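Local coordinates for putative nisin-resistance protein (Streptococcus agalactiae 515, PDB 4Y68) that probably cleaves the lantibiotic nisin as a peptidase of family S41, and so would give the bacterium resistance to it, at residues A219-H224 with L296-S301; K244-A249 with P290-S295. All coordinates share one frame; numbering follows the deposited sequence.

Contact 1 of 2, residues A219-H224 with L296-S301; sequences AIITNH and LPLQES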
loop_
_atom_site.group_PDB
_atom_site.type_symbol
_atom_site.label_atom_id
_atom_site.label_comp_id
_atom_site.label_asym_id
_atom_site.label_seq_id
_atom_site.Cartn_x
_atom_site.Cartn_y
_atom_site.Cartn_z
ATOM N N ALA A 219 -17.531 6.175 8.484
ATOM C CA ALA A 219 -16.705 7.364 8.349
ATOM C C ALA A 219 -15.228 6.969 8.318
ATOM O O ALA A 219 -14.756 6.215 9.164
ATOM C CB ALA A 219 -16.978 8.338 9.474
ATOM N N ILE A 220 -14.502 7.476 7.336
ATOM C CA ILE A 220 -13.091 7.159 7.206
ATOM C C ILE A 220 -12.223 8.379 7.450
ATOM O O ILE A 220 -12.426 9.413 6.835
ATOM C CB ILE A 220 -12.751 6.607 5.808
ATOM C CG1 ILE A 220 -13.581 5.370 5.492
ATOM C CG2 ILE A 220 -11.301 6.227 5.739
ATOM C CD1 ILE A 220 -13.267 4.807 4.155
ATOM N N ILE A 221 -11.229 8.250 8.319
ATOM C CA ILE A 221 -10.359 9.385 8.619
ATOM C C ILE A 221 -8.966 9.182 8.024
ATOM O O ILE A 221 -8.394 8.089 8.109
ATOM C CB ILE A 221 -10.249 9.618 10.150
ATOM C CG1 ILE A 221 -11.631 9.860 10.741
ATOM C CG2 ILE A 221 -9.290 10.774 10.471
ATOM C CD1 ILE A 221 -11.639 10.020 12.273
ATOM N N THR A 222 -8.441 10.228 7.396
ATOM C CA THR A 222 -7.108 10.210 6.828
ATOM C C THR A 222 -6.363 11.464 7.277
ATOM O O THR A 222 -6.987 12.472 7.598
ATOM C CB THR A 222 -7.153 10.159 5.285
ATOM O OG1 THR A 222 -7.727 11.367 4.772
ATOM C CG2 THR A 222 -7.982 8.971 4.789
ATOM N N ASN A 223 -5.033 11.423 7.295
ATOM C CA ASN A 223 -4.270 12.650 7.489
ATOM C C ASN A 223 -3.122 12.677 6.491
ATOM O O ASN A 223 -3.061 11.802 5.638
ATOM C CB ASN A 223 -3.786 12.803 8.941
ATOM C CG ASN A 223 -2.747 11.774 9.356
ATOM O OD1 ASN A 223 -2.456 10.837 8.627
ATOM N ND2 ASN A 223 -2.184 11.951 10.565
ATOM N N HIS A 224 -2.238 13.677 6.575
ATOM C CA HIS A 224 -1.184 13.859 5.579
ATOM C C HIS A 224 -0.215 12.674 5.489
ATOM O O HIS A 224 0.455 12.488 4.475
ATOM C CB HIS A 224 -0.389 15.142 5.872
ATOM C CG HIS A 224 -1.084 16.399 5.445
ATOM N ND1 HIS A 224 -1.748 16.511 4.239
ATOM C CD2 HIS A 224 -1.231 17.596 6.068
ATOM C CE1 HIS A 224 -2.266 17.725 4.135
ATOM N NE2 HIS A 224 -1.966 18.402 5.230
ATOM N N LEU A 296 -10.591 18.611 12.679
ATOM C CA LEU A 296 -11.321 17.915 13.732
ATOM C C LEU A 296 -12.128 16.727 13.162
ATOM O O LEU A 296 -13.352 16.667 13.309
ATOM C CB LEU A 296 -12.250 18.897 14.466
ATOM C CG LEU A 296 -11.719 19.619 15.713
ATOM C CD1 LEU A 296 -10.253 19.938 15.602
ATOM C CD2 LEU A 296 -12.525 20.891 16.012
ATOM N N PRO A 297 -11.447 15.764 12.521
ATOM C CA PRO A 297 -12.230 14.724 11.845
ATOM C C PRO A 297 -12.930 13.740 12.793
ATOM O O PRO A 297 -13.958 13.198 12.414
ATOM C CB PRO A 297 -11.194 14.013 10.974
ATOM C CG PRO A 297 -9.901 14.307 11.573
ATOM C CD PRO A 297 -10.010 15.660 12.224
ATOM N N LEU A 298 -12.416 13.508 13.997
ATOM C CA LEU A 298 -13.149 12.631 14.931
ATOM C C LEU A 298 -14.469 13.267 15.330
ATOM O O LEU A 298 -15.504 12.600 15.414
ATOM C CB LEU A 298 -12.334 12.331 16.190
ATOM C CG LEU A 298 -11.334 11.190 16.090
ATOM C CD1 LEU A 298 -10.490 11.153 17.347
ATOM C CD2 LEU A 298 -12.071 9.865 15.885
ATOM N N GLN A 299 -14.418 14.567 15.581
ATOM C CA GLN A 299 -15.601 15.303 16.002
ATOM C C GLN A 299 -16.645 15.281 14.877
ATOM O O GLN A 299 -17.774 14.844 15.062
ATOM C CB GLN A 299 -15.225 16.742 16.386
ATOM C CG GLN A 299 -16.408 17.606 16.817
ATOM C CD GLN A 299 -16.014 19.046 17.172
ATOM O OE1 GLN A 299 -15.862 19.903 16.294
ATOM N NE2 GLN A 299 -15.862 19.312 18.462
ATOM N N GLU A 300 -16.238 15.734 13.699
ATOM C CA GLU A 300 -17.168 15.875 12.595
ATOM C C GLU A 300 -17.665 14.510 12.136
ATOM O O GLU A 300 -18.818 14.380 11.738
ATOM C CB GLU A 300 -16.507 16.656 11.464
ATOM C CG GLU A 300 -16.012 18.048 11.941
ATOM C CD GLU A 300 -15.770 19.041 10.812
ATOM O OE1 GLU A 300 -16.237 18.772 9.671
ATOM O OE2 GLU A 300 -15.111 20.090 11.069
ATOM N N SER A 301 -16.797 13.500 12.227
ATOM C CA SER A 301 -17.150 12.099 11.963
ATOM C C SER A 301 -18.323 11.567 12.776
ATOM O O SER A 301 -19.219 10.911 12.244
ATOM C CB SER A 301 -15.959 11.187 12.261
ATOM O OG SER A 301 -15.226 10.904 11.105
#

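Contact 2 of 2, residues K244-A249 with P290-S295; sequences KSFGQA and PDQVTS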
loop_
_atom_site.group_PDB
_atom_site.type_symbol
_atom_site.label_atom_id
_atom_site.label_comp_id
_atom_site.label_asym_id
_atom_site.label_seq_id
_atom_site.Cartn_x
_atom_site.Cartn_y
_atom_site.Cartn_z
ATOM N N LYS A 244 -18.264 7.982 3.935
ATOM C CA LYS A 244 -17.848 9.378 3.790
ATOM C C LYS A 244 -16.518 9.597 4.525
ATOM O O LYS A 244 -16.277 8.998 5.567
ATOM C CB LYS A 244 -18.930 10.330 4.332
ATOM C CG LYS A 244 -18.614 11.802 4.112
ATOM C CD LYS A 244 -19.720 12.725 4.634
ATOM C CE LYS A 244 -19.430 14.181 4.295
ATOM N NZ LYS A 244 -20.453 15.070 4.893
ATOM N N SER A 245 -15.658 10.459 4.002
ATOM C CA SER A 245 -14.332 10.596 4.582
ATOM C C SER A 245 -14.073 11.999 5.107
ATOM O O SER A 245 -14.583 12.964 4.538
ATOM C CB SER A 245 -13.269 10.230 3.547
ATOM O OG SER A 245 -13.287 11.176 2.490
ATOM N N PHE A 246 -13.249 12.093 6.164
ATOM C CA PHE A 246 -12.953 13.337 6.893
ATOM C C PHE A 246 -11.474 13.466 7.167
ATOM O O PHE A 246 -10.787 12.467 7.355
ATOM C CB PHE A 246 -13.684 13.378 8.242
ATOM C CG PHE A 246 -15.172 13.175 8.147
ATOM C CD1 PHE A 246 -15.703 11.908 7.982
ATOM C CD2 PHE A 246 -16.039 14.250 8.253
ATOM C CE1 PHE A 246 -17.081 11.724 7.900
ATOM C CE2 PHE A 246 -17.417 14.064 8.170
ATOM C CZ PHE A 246 -17.926 12.794 7.991
ATOM N N GLY A 247 -10.976 14.690 7.242
ATOM C CA GLY A 247 -9.599 14.894 7.658
ATOM C C GLY A 247 -8.799 15.716 6.668
ATOM O O GLY A 247 -9.255 16.756 6.206
ATOM N N GLN A 248 -7.595 15.270 6.345
ATOM C CA GLN A 248 -6.795 16.006 5.368
ATOM C C GLN A 248 -6.387 15.130 4.208
ATOM O O GLN A 248 -6.490 13.909 4.278
ATOM C CB GLN A 248 -5.563 16.600 6.033
ATOM C CG GLN A 248 -5.947 17.588 7.107
ATOM C CD GLN A 248 -5.070 17.466 8.319
ATOM O OE1 GLN A 248 -3.860 17.731 8.254
ATOM N NE2 GLN A 248 -5.664 17.030 9.440
ATOM N N ALA A 249 -5.933 15.775 3.145
ATOM C CA ALA A 249 -5.383 15.095 1.984
ATOM C C ALA A 249 -4.316 14.090 2.393
ATOM O O ALA A 249 -3.542 14.328 3.313
ATOM C CB ALA A 249 -4.809 16.114 1.003
ATOM N N PRO A 290 -10.262 14.007 1.194
ATOM C CA PRO A 290 -11.438 13.460 1.866
ATOM C C PRO A 290 -12.667 14.263 1.471
ATOM O O PRO A 290 -12.487 15.366 0.975
ATOM C CB PRO A 290 -11.115 13.627 3.353
ATOM C CG PRO A 290 -10.109 14.715 3.404
ATOM C CD PRO A 290 -9.297 14.586 2.140
ATOM N N ASP A 291 -13.868 13.721 1.665
ATOM C CA ASP A 291 -15.098 14.437 1.305
ATOM C C ASP A 291 -15.213 15.765 2.056
ATOM O O ASP A 291 -15.722 16.761 1.532
ATOM C CB ASP A 291 -16.328 13.576 1.602
ATOM C CG ASP A 291 -16.317 12.267 0.844
ATOM O OD1 ASP A 291 -15.767 12.235 -0.282
ATOM O OD2 ASP A 291 -16.852 11.272 1.375
ATOM N N GLN A 292 -14.722 15.764 3.289
ATOM C CA GLN A 292 -14.915 16.875 4.207
ATOM C C GLN A 292 -13.575 17.203 4.875
ATOM O O GLN A 292 -13.136 16.509 5.788
ATOM C CB GLN A 292 -15.999 16.501 5.226
ATOM C CG GLN A 292 -16.130 17.422 6.430
ATOM C CD GLN A 292 -16.574 18.829 6.073
ATOM O OE1 GLN A 292 -17.146 19.067 5.007
ATOM N NE2 GLN A 292 -16.303 19.776 6.967
ATOM N N VAL A 293 -12.896 18.230 4.381
ATOM C CA VAL A 293 -11.586 18.602 4.889
ATOM C C VAL A 293 -11.728 19.306 6.250
ATOM O O VAL A 293 -12.544 20.188 6.403
ATOM C CB VAL A 293 -10.861 19.505 3.894
ATOM C CG1 VAL A 293 -9.683 20.150 4.542
ATOM C CG2 VAL A 293 -10.423 18.707 2.657
ATOM N N THR A 294 -10.949 18.895 7.243
ATOM C CA THR A 294 -11.087 19.442 8.582
ATOM C C THR A 294 -9.941 19.013 9.477
ATOM O O THR A 294 -9.299 17.991 9.237
ATOM C CB THR A 294 -12.421 19.011 9.250
ATOM O OG1 THR A 294 -12.469 19.525 10.583
ATOM C CG2 THR A 294 -12.541 17.488 9.305
ATOM N N SER A 295 -9.691 19.795 10.519
ATOM C CA SER A 295 -8.653 19.464 11.487
ATOM C C SER A 295 -9.268 18.764 12.694
ATOM O O SER A 295 -8.561 18.378 13.606
ATOM C CB SER A 295 -7.909 20.717 11.938
ATOM O OG SER A 295 -8.760 21.525 12.739
#

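Contact 1 of 2, residues A219-H224 with L296-S301
Ile-221 lies across the first turn of the helix that starts at Pro-297, and each of its branches finds a different partner there. Its CG2 methyl rests against the proline ring, 3.8 Å from Pro-297 CG, while CD1 reaches the CD2 methyl of Leu-298 at 3.6 Å; both neighbours meet the isoleucine at about a right angle. The split follows from the first torsion (chi1 -58°), which sets CG2 anti to the backbone N and swings CG1 to the other side, beside that N. A beta-branched residue suits the spot, since it fits a strand and offers two apolar arms. The CB of Leu-298 points away from the strand, yet its CG and CD2 still come up to Ile-221 CD1. Proline fits a first helical turn, where its missing N-H costs no hydrogen bond. Farther along, Ser-301 OG touches Ala-219 CB at 3.5 Å and Ile-221 CG1 at 3.8 Å; these small side chains let the backbones come close. No hydrogen bond joins the segments; the axes of strand 219-222 and helix 297-301 run nearly antiparallel (169°), 9.2 Å apart at their closest. The C-terminal helix 297-308 thus packs on part of one face of the mixed sheet, over strands 152-156, 218-222 and 243-247: Phe-246 flanks Ala-219, Pro-297 and Ser-301, Ile-154 borders Ile-221 and Ser-301, and Trp-304 and Leu-305 extend the cover over Ala-219.

Contact 2 of 2, residues K244-A249 with P290-S295
Asp-291 folds its side chain back against Lys-244 and Ser-245. Its CB lies 3.5 Å from Ser-245 O and also faces Lys-244 CG; the next atom, CG, approaches Ser-245 OG. At the tip, OD2 accepts the backbone N-H of Ser-245 at 3.0 Å, a donor that comes from above the carboxylate plane, 52° out of it, and the same oxygen touches Lys-244 CA and CG. The other tip atom, Asp-291 OD1, stays 3.9 Å from Ser-245 OG. That hydroxyl in turn accepts the Asp-291 N-H at 2.7 Å; its chi1 of 66° sets it between the backbone N and the carbonyl carbon, where it meets the 290-295 segment. Aspartate and serine, each short and polar, thereby trade side-chain-to-backbone bonds just ahead of the regular pairing. What follows is a parallel beta pair in which 292-293 forms the edge strand of the mixed sheet of this S41 peptidase: Gln-292 N bonds to Ser-245 O, Gln-292 O receives Gly-247 N, and Thr-294 N reaches Gly-247 O at 2.9 Å. Gly-247 has a positive phi, a backbone shape in which a CB would collide with the carbonyl oxygen of the residue before, and Pro-290 CG packs on its O. On the sheet face shared by Phe-246 and Gln-292, the glutamine CG lies 3.7 Å from ring atom CD2, its amide plane turned 61° from the ring. The amide turns off from the ring, and its NE2 is hydrogen-bonded to Glu-300 OE1 of helix 297-308.

Contacts 1 and 2 sit side by side, their centres about 6 Å apart, and share one sheet, in which strands 218-222 and 243-247 are neighbours. Three residues, 294-296, carry the chain from edge strand 292-293 of contact 2 into helix 297-308 of contact 1. Glu-300 ties the helix back to the residue just after that strand, its OE2 lying 2.7 Å from Thr-294 OG1 in a probable hydrogen bond. Ser-301 OG packs 3.3 Å from Phe-246 CD1, so that the phenyl ring of contact 2 also touches the helix of contact 1. Where the strands end, Thr-222 OG1 and Gln-248 O are 2.9 Å apart, probably hydrogen-bonded, joining the first segments of both contacts.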